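Long-range contacts in protein stn1 (Schizosaccharomyces pombe, PDB 3KF6), which is required for telomere maintenance, binds single-stranded telomeric DNA and pairs with ten1 in an Rpa2-Rpa3-like complex, here represented by its N-terminal OB-fold part: residues M21-V26 with M76-V81; P99-C104 with F123-D128; G64-T69 with F82-D87. All blocks are in the same frame, centred on the assembly; numbering follows the deposited sequence.

Interaction 1: residues M21-V26 with M76-V81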
loop_
_atom_site.group_PDB
_atom_site.type_symbol
_atom_site.label_atom_id
_atom_site.label_comp_id
_atom_site.label_asym_id
_atom_site.label_seq_id
_atom_site.Cartn_x
_atom_site.Cartn_y
_atom_site.Cartn_z
ATOM N N MET A 21 -5.675 10.383 2.221
ATOM C CA MET A 21 -6.338 9.819 1.047
ATOM C C MET A 21 -5.769 8.505 0.529
ATOM O O MET A 21 -4.624 8.152 0.811
ATOM C CB MET A 21 -6.269 10.821 -0.109
ATOM C CG MET A 21 -6.953 12.153 0.137
ATOM S SD MET A 21 -6.753 13.263 -1.297
ATOM C CE MET A 21 -7.758 12.426 -2.517
ATOM N N PHE A 22 -6.588 7.795 -0.243
ATOM C CA PHE A 22 -6.164 6.566 -0.899
ATOM C C PHE A 22 -5.573 7.034 -2.222
ATOM O O PHE A 22 -6.047 8.008 -2.810
ATOM C CB PHE A 22 -7.352 5.641 -1.166
ATOM C CG PHE A 22 -7.804 4.882 0.043
ATOM C CD1 PHE A 22 -9.099 5.028 0.533
ATOM C CD2 PHE A 22 -6.932 4.013 0.697
ATOM C CE1 PHE A 22 -9.521 4.317 1.659
ATOM C CE2 PHE A 22 -7.347 3.297 1.824
ATOM C CZ PHE A 22 -8.643 3.451 2.304
ATOM N N ILE A 23 -4.551 6.333 -2.695
ATOM C CA ILE A 23 -3.880 6.710 -3.927
ATOM C C ILE A 23 -4.790 6.754 -5.149
ATOM O O ILE A 23 -4.653 7.644 -5.985
ATOM C CB ILE A 23 -2.656 5.792 -4.150
ATOM C CG1 ILE A 23 -1.611 6.122 -3.078
ATOM C CG2 ILE A 23 -2.081 5.971 -5.558
ATOM C CD1 ILE A 23 -0.446 5.143 -3.005
ATOM N N SER A 24 -5.729 5.819 -5.252
ATOM C CA SER A 24 -6.636 5.822 -6.393
ATOM C C SER A 24 -7.419 7.141 -6.441
ATOM O O SER A 24 -7.715 7.649 -7.519
ATOM C CB SER A 24 -7.604 4.643 -6.313
ATOM O OG SER A 24 -8.401 4.719 -5.151
ATOM N N ASP A 25 -7.744 7.696 -5.276
ATOM C CA ASP A 25 -8.487 8.954 -5.229
ATOM C C ASP A 25 -7.582 10.138 -5.547
ATOM O O ASP A 25 -8.030 11.149 -6.103
ATOM C CB ASP A 25 -9.154 9.141 -3.859
ATOM C CG ASP A 25 -10.307 8.173 -3.644
ATOM O OD1 ASP A 25 -11.075 7.954 -4.607
ATOM O OD2 ASP A 25 -10.454 7.640 -2.522
ATOM N N VAL A 26 -6.306 10.021 -5.197
ATOM C CA VAL A 26 -5.357 11.090 -5.495
ATOM C C VAL A 26 -5.313 11.254 -7.018
ATOM O O VAL A 26 -5.310 12.376 -7.530
ATOM C CB VAL A 26 -3.947 10.751 -4.944
ATOM C CG1 VAL A 26 -2.934 11.800 -5.389
ATOM C CG2 VAL A 26 -3.992 10.703 -3.428
ATOM N N MET A 76 -4.120 1.784 -7.744
ATOM C CA MET A 76 -3.137 2.635 -8.405
ATOM C C MET A 76 -1.957 2.845 -7.469
ATOM O O MET A 76 -2.110 2.756 -6.250
ATOM C CB MET A 76 -3.748 4.003 -8.738
ATOM C CG MET A 76 -4.835 3.963 -9.796
ATOM S SD MET A 76 -4.139 3.635 -11.417
ATOM C CE MET A 76 -3.774 5.319 -11.956
ATOM N N VAL A 77 -0.781 3.098 -8.037
ATOM C CA VAL A 77 0.395 3.381 -7.214
ATOM C C VAL A 77 0.705 4.865 -7.391
ATOM O O VAL A 77 0.214 5.502 -8.325
ATOM C CB VAL A 77 1.639 2.547 -7.611
ATOM C CG1 VAL A 77 1.346 1.061 -7.448
ATOM C CG2 VAL A 77 2.065 2.874 -9.042
ATOM N N LEU A 78 1.517 5.412 -6.497
ATOM C CA LEU A 78 1.851 6.826 -6.562
ATOM C C LEU A 78 3.351 7.074 -6.463
ATOM O O LEU A 78 4.029 6.501 -5.615
ATOM C CB LEU A 78 1.142 7.566 -5.424
ATOM C CG LEU A 78 1.302 9.090 -5.358
ATOM C CD1 LEU A 78 0.618 9.729 -6.554
ATOM C CD2 LEU A 78 0.693 9.613 -4.058
ATOM N N ARG A 79 3.862 7.935 -7.340
ATOM C CA ARG A 79 5.272 8.286 -7.308
ATOM C C ARG A 79 5.421 9.390 -6.267
ATOM O O ARG A 79 4.745 10.417 -6.344
ATOM C CB ARG A 79 5.731 8.794 -8.678
ATOM C CG ARG A 79 6.164 7.701 -9.644
ATOM C CD ARG A 79 6.507 8.310 -11.004
ATOM N NE ARG A 79 7.274 7.408 -11.862
ATOM C CZ ARG A 79 8.578 7.177 -11.740
ATOM N NH1 ARG A 79 9.283 7.778 -10.790
ATOM N NH2 ARG A 79 9.184 6.347 -12.579
ATOM N N VAL A 80 6.288 9.159 -5.286
ATOM C CA VAL A 80 6.542 10.121 -4.215
ATOM C C VAL A 80 7.942 10.684 -4.429
ATOM O O VAL A 80 8.932 9.957 -4.369
ATOM C CB VAL A 80 6.452 9.436 -2.833
ATOM C CG1 VAL A 80 6.771 10.434 -1.718
ATOM C CG2 VAL A 80 5.059 8.861 -2.647
ATOM N N VAL A 81 8.006 11.990 -4.672
ATOM C CA VAL A 81 9.260 12.672 -4.957
ATOM C C VAL A 81 9.935 13.365 -3.781
ATOM O O VAL A 81 9.314 14.150 -3.064
ATOM C CB VAL A 81 9.039 13.726 -6.058
ATOM C CG1 VAL A 81 10.350 14.399 -6.410
ATOM C CG2 VAL A 81 8.411 13.074 -7.272
#
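V26, which packs on L78, donates its backbone N to F22 O at 3.1 Å, and the same oxygen also takes a weak bond from D25 N. Two amides thus converge on one carbonyl and close the short helix 23-26, with F22 at the N-cap. This helical turn leans on the beginning of strand 77-83 of the OB fold, a curled beta barrel, and no hydrogen bond runs directly between the two segments. The contact is apolar packing that buries 263 Å² over both sides. I23 carries most of it. With CG1 of I23 anti to the carbonyl carbon (chi1 -69°), I23 CG2 is anti to the backbone N and comes up against the M76-V77 peptide, 3.3 Å from M76 O. I23 CG2 also lies 3.6 Å from L78 CB. The CG1-CD1 branch comes in at a slant, with I23 CD1 3.8 Å from L78 CB. A single methylene of L78 is therefore met by both arms of one isoleucine. At the near end M76 CB lies 4.1 Å from S24 CA, and beyond CB the bent M76 chain turns away from the helix. Polar anchoring comes from the loop ahead of the strand, where D72 OD2 accepts from I23 N and S74 OG from S24 N, both early amides of the helix, and from H27, whose NE2 bonds to V77 O. Of the ten1 chain, S4 packs on V77 and R101 on F22. At the tip of its side chain, L78 CD1 meets V26 CG1 at 4.3 Å.

Interaction 2: residues P99-C104 with F123-D128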
loop_
_atom_site.group_PDB
_atom_site.type_symbol
_atom_site.label_atom_id
_atom_site.label_comp_id
_atom_site.label_asym_id
_atom_site.label_seq_id
_atom_site.Cartn_x
_atom_site.Cartn_y
_atom_site.Cartn_z
ATOM N N PRO A 99 12.269 -2.022 -0.589
ATOM C CA PRO A 99 10.943 -2.369 -1.106
ATOM C C PRO A 99 10.252 -3.246 -0.064
ATOM O O PRO A 99 10.871 -4.154 0.505
ATOM C CB PRO A 99 11.263 -3.138 -2.383
ATOM C CG PRO A 99 12.525 -2.472 -2.857
ATOM C CD PRO A 99 13.319 -2.350 -1.568
ATOM N N GLY A 100 8.979 -2.969 0.193
ATOM C CA GLY A 100 8.254 -3.739 1.186
ATOM C C GLY A 100 8.050 -2.933 2.457
ATOM O O GLY A 100 7.133 -3.204 3.230
ATOM N N ASN A 101 8.908 -1.945 2.697
ATOM C CA ASN A 101 8.750 -1.114 3.887
ATOM C C ASN A 101 7.477 -0.294 3.726
ATOM O O ASN A 101 7.124 0.100 2.611
ATOM C CB ASN A 101 9.928 -0.151 4.054
ATOM C CG ASN A 101 11.212 -0.851 4.428
ATOM O OD1 ASN A 101 11.233 -2.055 4.671
ATOM N ND2 ASN A 101 12.303 -0.086 4.484
ATOM N N VAL A 102 6.790 -0.043 4.834
ATOM C CA VAL A 102 5.565 0.748 4.807
ATOM C C VAL A 102 5.899 2.160 5.258
ATOM O O VAL A 102 6.601 2.347 6.251
ATOM C CB VAL A 102 4.486 0.144 5.740
ATOM C CG1 VAL A 102 3.224 1.020 5.749
ATOM C CG2 VAL A 102 4.140 -1.255 5.268
ATOM N N VAL A 103 5.417 3.150 4.514
ATOM C CA VAL A 103 5.670 4.543 4.855
ATOM C C VAL A 103 4.398 5.371 4.888
ATOM O O VAL A 103 3.415 5.061 4.200
ATOM C CB VAL A 103 6.637 5.234 3.844
ATOM C CG1 VAL A 103 8.018 4.583 3.898
ATOM C CG2 VAL A 103 6.056 5.173 2.428
ATOM N N CYS A 104 4.430 6.412 5.716
ATOM C CA CYS A 104 3.346 7.378 5.838
ATOM C C CYS A 104 4.000 8.656 5.309
ATOM O O CYS A 104 4.971 9.149 5.886
ATOM C CB CYS A 104 2.939 7.574 7.300
ATOM S SG CYS A 104 1.746 8.905 7.510
ATOM N N PHE A 123 8.033 12.275 6.037
ATOM C CA PHE A 123 7.554 10.902 6.031
ATOM C C PHE A 123 8.126 10.146 7.212
ATOM O O PHE A 123 9.107 10.565 7.833
ATOM C CB PHE A 123 7.928 10.175 4.729
ATOM C CG PHE A 123 9.274 9.488 4.765
ATOM C CD1 PHE A 123 10.451 10.214 4.601
ATOM C CD2 PHE A 123 9.358 8.111 4.955
ATOM C CE1 PHE A 123 11.695 9.576 4.621
ATOM C CE2 PHE A 123 10.596 7.461 4.979
ATOM C CZ PHE A 123 11.769 8.197 4.809
ATOM N N GLU A 124 7.498 9.026 7.527
ATOM C CA GLU A 124 7.964 8.202 8.618
ATOM C C GLU A 124 7.718 6.769 8.210
ATOM O O GLU A 124 6.724 6.472 7.547
ATOM C CB GLU A 124 7.189 8.514 9.900
ATOM C CG GLU A 124 5.713 8.173 9.832
ATOM C CD GLU A 124 4.990 8.430 11.143
ATOM O OE1 GLU A 124 5.446 7.911 12.185
ATOM O OE2 GLU A 124 3.963 9.143 11.129
ATOM N N GLU A 125 8.634 5.886 8.573
ATOM C CA GLU A 125 8.445 4.482 8.263
ATOM C C GLU A 125 7.515 3.933 9.335
ATOM O O GLU A 125 7.653 4.266 10.516
ATOM C CB GLU A 125 9.778 3.730 8.289
ATOM C CG GLU A 125 9.600 2.224 8.230
ATOM C CD GLU A 125 10.904 1.464 8.241
ATOM O OE1 GLU A 125 11.870 1.939 8.877
ATOM O OE2 GLU A 125 10.953 0.378 7.628
ATOM N N LEU A 126 6.548 3.119 8.926
ATOM C CA LEU A 126 5.610 2.521 9.872
ATOM C C LEU A 126 6.026 1.071 10.049
ATOM O O LEU A 126 5.914 0.269 9.122
ATOM C CB LEU A 126 4.176 2.598 9.339
ATOM C CG LEU A 126 3.651 4.010 9.044
ATOM C CD1 LEU A 126 2.218 3.924 8.516
ATOM C CD2 LEU A 126 3.709 4.867 10.298
ATOM N N ARG A 127 6.511 0.735 11.242
ATOM C CA ARG A 127 6.967 -0.620 11.503
ATOM C C ARG A 127 6.031 -1.422 12.396
ATOM O O ARG A 127 6.292 -2.585 12.690
ATOM C CB ARG A 127 8.385 -0.587 12.088
ATOM C CG ARG A 127 9.405 0.035 11.133
ATOM C CD ARG A 127 10.816 -0.092 11.670
ATOM N NE ARG A 127 10.982 0.687 12.889
ATOM C CZ ARG A 127 11.381 1.955 12.923
ATOM N NH1 ARG A 127 11.665 2.602 11.799
ATOM N NH2 ARG A 127 11.490 2.578 14.089
ATOM N N ASP A 128 4.945 -0.797 12.834
ATOM C CA ASP A 128 3.952 -1.481 13.652
ATOM C C ASP A 128 2.928 -2.005 12.646
ATOM O O ASP A 128 2.297 -1.222 11.942
ATOM C CB ASP A 128 3.275 -0.500 14.610
ATOM C CG ASP A 128 2.256 -1.169 15.517
ATOM O OD1 ASP A 128 1.580 -2.119 15.071
ATOM O OD2 ASP A 128 2.120 -0.729 16.678
HETATM O O HOH W 1 8.118 -0.883 7.285
#
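L126 packs against both V102 and C104, its CD1 3.9 Å from C104 CB and 4.1 Å from V102 CG1. Its CG is anti to the carbonyl carbon (chi1 -59°), which sets the branching carbon itself beside C104 CB. V53 of strand 49-62 touches both C104 and L126 on this side. The other side of the sheet is occupied by V103, whose CG1 approaches F123 CD2 at 3.9 Å, oblique to the ring. That ring has further company, an edge-to-face stack with F82 and a cation-pi contact with R93. Between the two apolar groups runs the antiparallel pairing of strands 102-110 and 122-126, one of several such pairings in the OB-fold barrel. C104 and E124 form a hydrogen-bonded pair, with C104 N to E124 O at 2.9 Å and nearly straight (169° at the hydrogen) and E124 N returning to C104 O. Further along, L126 N reaches V102 O at 2.8 Å. A water bridges the backbones next to this bond: it accepts from V102 N at 2.9 Å and donates to L126 O and to E125 OE2. The E125 chain, extended beyond CG, brings its carboxylate to this water and beside N101, with OE2 3.4 Å from N101 CG but no hydrogen bond, since N101 ND2 meets OE2 at a poor angle; N101 OD1 accepts from R84 NH2 of the ten1 chain. At the outer edge R127 NH1 holds E125 OE1 in a 3.0 Å salt bridge, the oxygen lying in the guanidinium plane while NH1 stands 46° out of the carboxylate plane.

Interaction 3: residues G64-T69 with F82-D87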
loop_
_atom_site.group_PDB
_atom_site.type_symbol
_atom_site.label_atom_id
_atom_site.label_comp_id
_atom_site.label_asym_id
_atom_site.label_seq_id
_atom_site.Cartn_x
_atom_site.Cartn_y
_atom_site.Cartn_z
ATOM N N GLY A 64 19.086 14.918 -8.672
ATOM C CA GLY A 64 18.544 15.866 -7.715
ATOM C C GLY A 64 17.283 15.411 -7.002
ATOM O O GLY A 64 16.666 16.192 -6.276
ATOM N N LYS A 65 16.886 14.158 -7.195
ATOM C CA LYS A 65 15.682 13.673 -6.534
ATOM C C LYS A 65 15.592 12.156 -6.474
ATOM O O LYS A 65 16.070 11.455 -7.366
ATOM C CB LYS A 65 14.439 14.221 -7.239
ATOM C CG LYS A 65 14.208 13.635 -8.624
ATOM C CD LYS A 65 13.000 14.251 -9.310
ATOM C CE LYS A 65 12.769 13.617 -10.676
ATOM N NZ LYS A 65 11.653 14.270 -11.418
ATOM N N HIS A 66 14.983 11.658 -5.404
ATOM C CA HIS A 66 14.780 10.227 -5.229
ATOM C C HIS A 66 13.274 10.031 -5.305
ATOM O O HIS A 66 12.516 10.838 -4.765
ATOM C CB HIS A 66 15.302 9.759 -3.870
ATOM C CG HIS A 66 16.752 10.056 -3.645
ATOM N ND1 HIS A 66 17.711 9.855 -4.615
ATOM C CD2 HIS A 66 17.409 10.515 -2.555
ATOM C CE1 HIS A 66 18.898 10.177 -4.130
ATOM N NE2 HIS A 66 18.741 10.579 -2.881
ATOM N N VAL A 67 12.840 8.976 -5.983
ATOM C CA VAL A 67 11.411 8.721 -6.132
ATOM C C VAL A 67 11.011 7.348 -5.613
ATOM O O VAL A 67 11.551 6.328 -6.042
ATOM C CB VAL A 67 10.981 8.822 -7.618
ATOM C CG1 VAL A 67 9.476 8.610 -7.747
ATOM C CG2 VAL A 67 11.371 10.181 -8.182
ATOM N N LEU A 68 10.067 7.334 -4.678
ATOM C CA LEU A 68 9.572 6.087 -4.118
ATOM C C LEU A 68 8.184 5.818 -4.691
ATOM O O LEU A 68 7.303 6.673 -4.615
ATOM C CB LEU A 68 9.459 6.184 -2.590
ATOM C CG LEU A 68 10.729 6.265 -1.744
ATOM C CD1 LEU A 68 10.353 6.281 -0.272
ATOM C CD2 LEU A 68 11.623 5.084 -2.047
ATOM N N THR A 69 7.992 4.642 -5.280
ATOM C CA THR A 69 6.679 4.297 -5.802
ATOM C C THR A 69 5.992 3.567 -4.652
ATOM O O THR A 69 6.519 2.577 -4.138
ATOM C CB THR A 69 6.768 3.374 -7.031
ATOM O OG1 THR A 69 7.432 4.067 -8.098
ATOM C CG2 THR A 69 5.372 2.982 -7.500
ATOM N N PHE A 82 11.217 13.067 -3.606
ATOM C CA PHE A 82 12.032 13.677 -2.560
ATOM C C PHE A 82 13.090 14.557 -3.223
ATOM O O PHE A 82 14.072 14.047 -3.761
ATOM C CB PHE A 82 12.728 12.608 -1.717
ATOM C CG PHE A 82 11.789 11.803 -0.876
ATOM C CD1 PHE A 82 11.111 10.718 -1.413
ATOM C CD2 PHE A 82 11.547 12.163 0.450
ATOM C CE1 PHE A 82 10.197 10.000 -0.644
ATOM C CE2 PHE A 82 10.639 11.454 1.225
ATOM C CZ PHE A 82 9.962 10.369 0.675
ATOM N N ILE A 83 12.878 15.870 -3.201
ATOM C CA ILE A 83 13.843 16.802 -3.793
ATOM C C ILE A 83 15.020 16.898 -2.830
ATOM O O ILE A 83 14.936 17.542 -1.783
ATOM C CB ILE A 83 13.223 18.194 -3.995
ATOM C CG1 ILE A 83 11.995 18.082 -4.897
ATOM C CG2 ILE A 83 14.253 19.138 -4.632
ATOM C CD1 ILE A 83 11.170 19.342 -4.970
ATOM N N ILE A 84 16.111 16.236 -3.200
ATOM C CA ILE A 84 17.322 16.168 -2.393
ATOM C C ILE A 84 17.750 17.451 -1.683
ATOM O O ILE A 84 17.866 17.472 -0.458
ATOM C CB ILE A 84 18.506 15.658 -3.242
ATOM C CG1 ILE A 84 18.134 14.321 -3.890
ATOM C CG2 ILE A 84 19.740 15.488 -2.370
ATOM C CD1 ILE A 84 19.209 13.742 -4.785
ATOM N N GLN A 85 17.978 18.515 -2.444
ATOM C CA GLN A 85 18.431 19.778 -1.867
ATOM C C GLN A 85 17.458 20.433 -0.895
ATOM O O GLN A 85 17.865 21.228 -0.045
ATOM C CB GLN A 85 18.781 20.771 -2.980
ATOM C CG GLN A 85 17.594 21.271 -3.780
ATOM C CD GLN A 85 18.002 22.287 -4.828
ATOM O OE1 GLN A 85 18.547 23.344 -4.504
ATOM N NE2 GLN A 85 17.744 21.970 -6.093
ATOM N N ASP A 86 16.175 20.108 -1.014
ATOM C CA ASP A 86 15.168 20.686 -0.133
ATOM C C ASP A 86 15.285 20.145 1.286
ATOM O O ASP A 86 14.971 20.839 2.253
ATOM C CB ASP A 86 13.769 20.407 -0.680
ATOM C CG ASP A 86 13.395 21.327 -1.823
ATOM O OD1 ASP A 86 14.310 21.885 -2.468
ATOM O OD2 ASP A 86 12.186 21.486 -2.086
ATOM N N ASP A 87 15.748 18.907 1.403
ATOM C CA ASP A 87 15.898 18.271 2.703
ATOM C C ASP A 87 16.824 17.070 2.558
ATOM O O ASP A 87 16.364 15.940 2.410
ATOM C CB ASP A 87 14.534 17.806 3.212
ATOM C CG ASP A 87 14.545 17.471 4.685
ATOM O OD1 ASP A 87 15.582 16.974 5.176
ATOM O OD2 ASP A 87 13.511 17.695 5.348
HETATM O O HOH W 2 17.831 18.623 -5.450
#
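I84 CD1 sits over one face of the H66 imidazole, 3.9 Å from the ring centroid and 27° off its normal, a CH-pi contact displaced toward the rim. H66 CE1 is the ring atom nearest I84 CD1, at 3.6 Å, and the two side chains cross at about a right angle. I84 CG1 is anti to the carbonyl carbon (chi1 -55°), which places it 3.4 Å from G64 O, and I84 CD1 lies 3.4 Å from K65 N. An alanine in place of H66 would probably open a gap beside I84 CD1, which of segment 64-69 would keep only the G64-K65 backbone. Farther along the strand, L68 CD1 packs on F82 CE1 at 3.7 Å, while H66 O lies at the F82 ring edge, in its plane. Strands 65-71 and 77-83 form an antiparallel hairpin of the OB-fold barrel. H66 and F82 are a hydrogen-bonded pair, F82 N to H66 O at 2.8 Å and H66 N to F82 O at 3.0 Å. Past the pair the chain enters a 3-10 turn beginning at I84, and I84 N still reaches G64 O by a bent bond (138° at the hydrogen). G64 O gains a second grip from a water that donates at 2.8 Å and accepts from Q85 N. S91 of helix 88-94, which D87 OD1 caps at M90 N, touches both H66 and F82.

In the fold
Strand 77-83 joins interactions 1 and 3: its first part meets the N-terminal helical turn and its last pairs with strand 65-71. Their segments alternate along the chain, and they touch through a probable hydrogen bond, V80 N to L68 O at 2.8 Å, with centres about 17 Å apart. Interaction 2, on the same curled sheet, meets interaction 3 through two buried rings, F123 CD1 lying 3.6 Å from F82 CE2. Interactions 1 and 2 do not touch; their nearest atoms are about 6 Å apart. The ten1 chain reaches interactions 1 and 2 but not 3. Interaction 3, segment 76-81 and all of interaction 2 but its last two residues lie within the OB DNA-binding region.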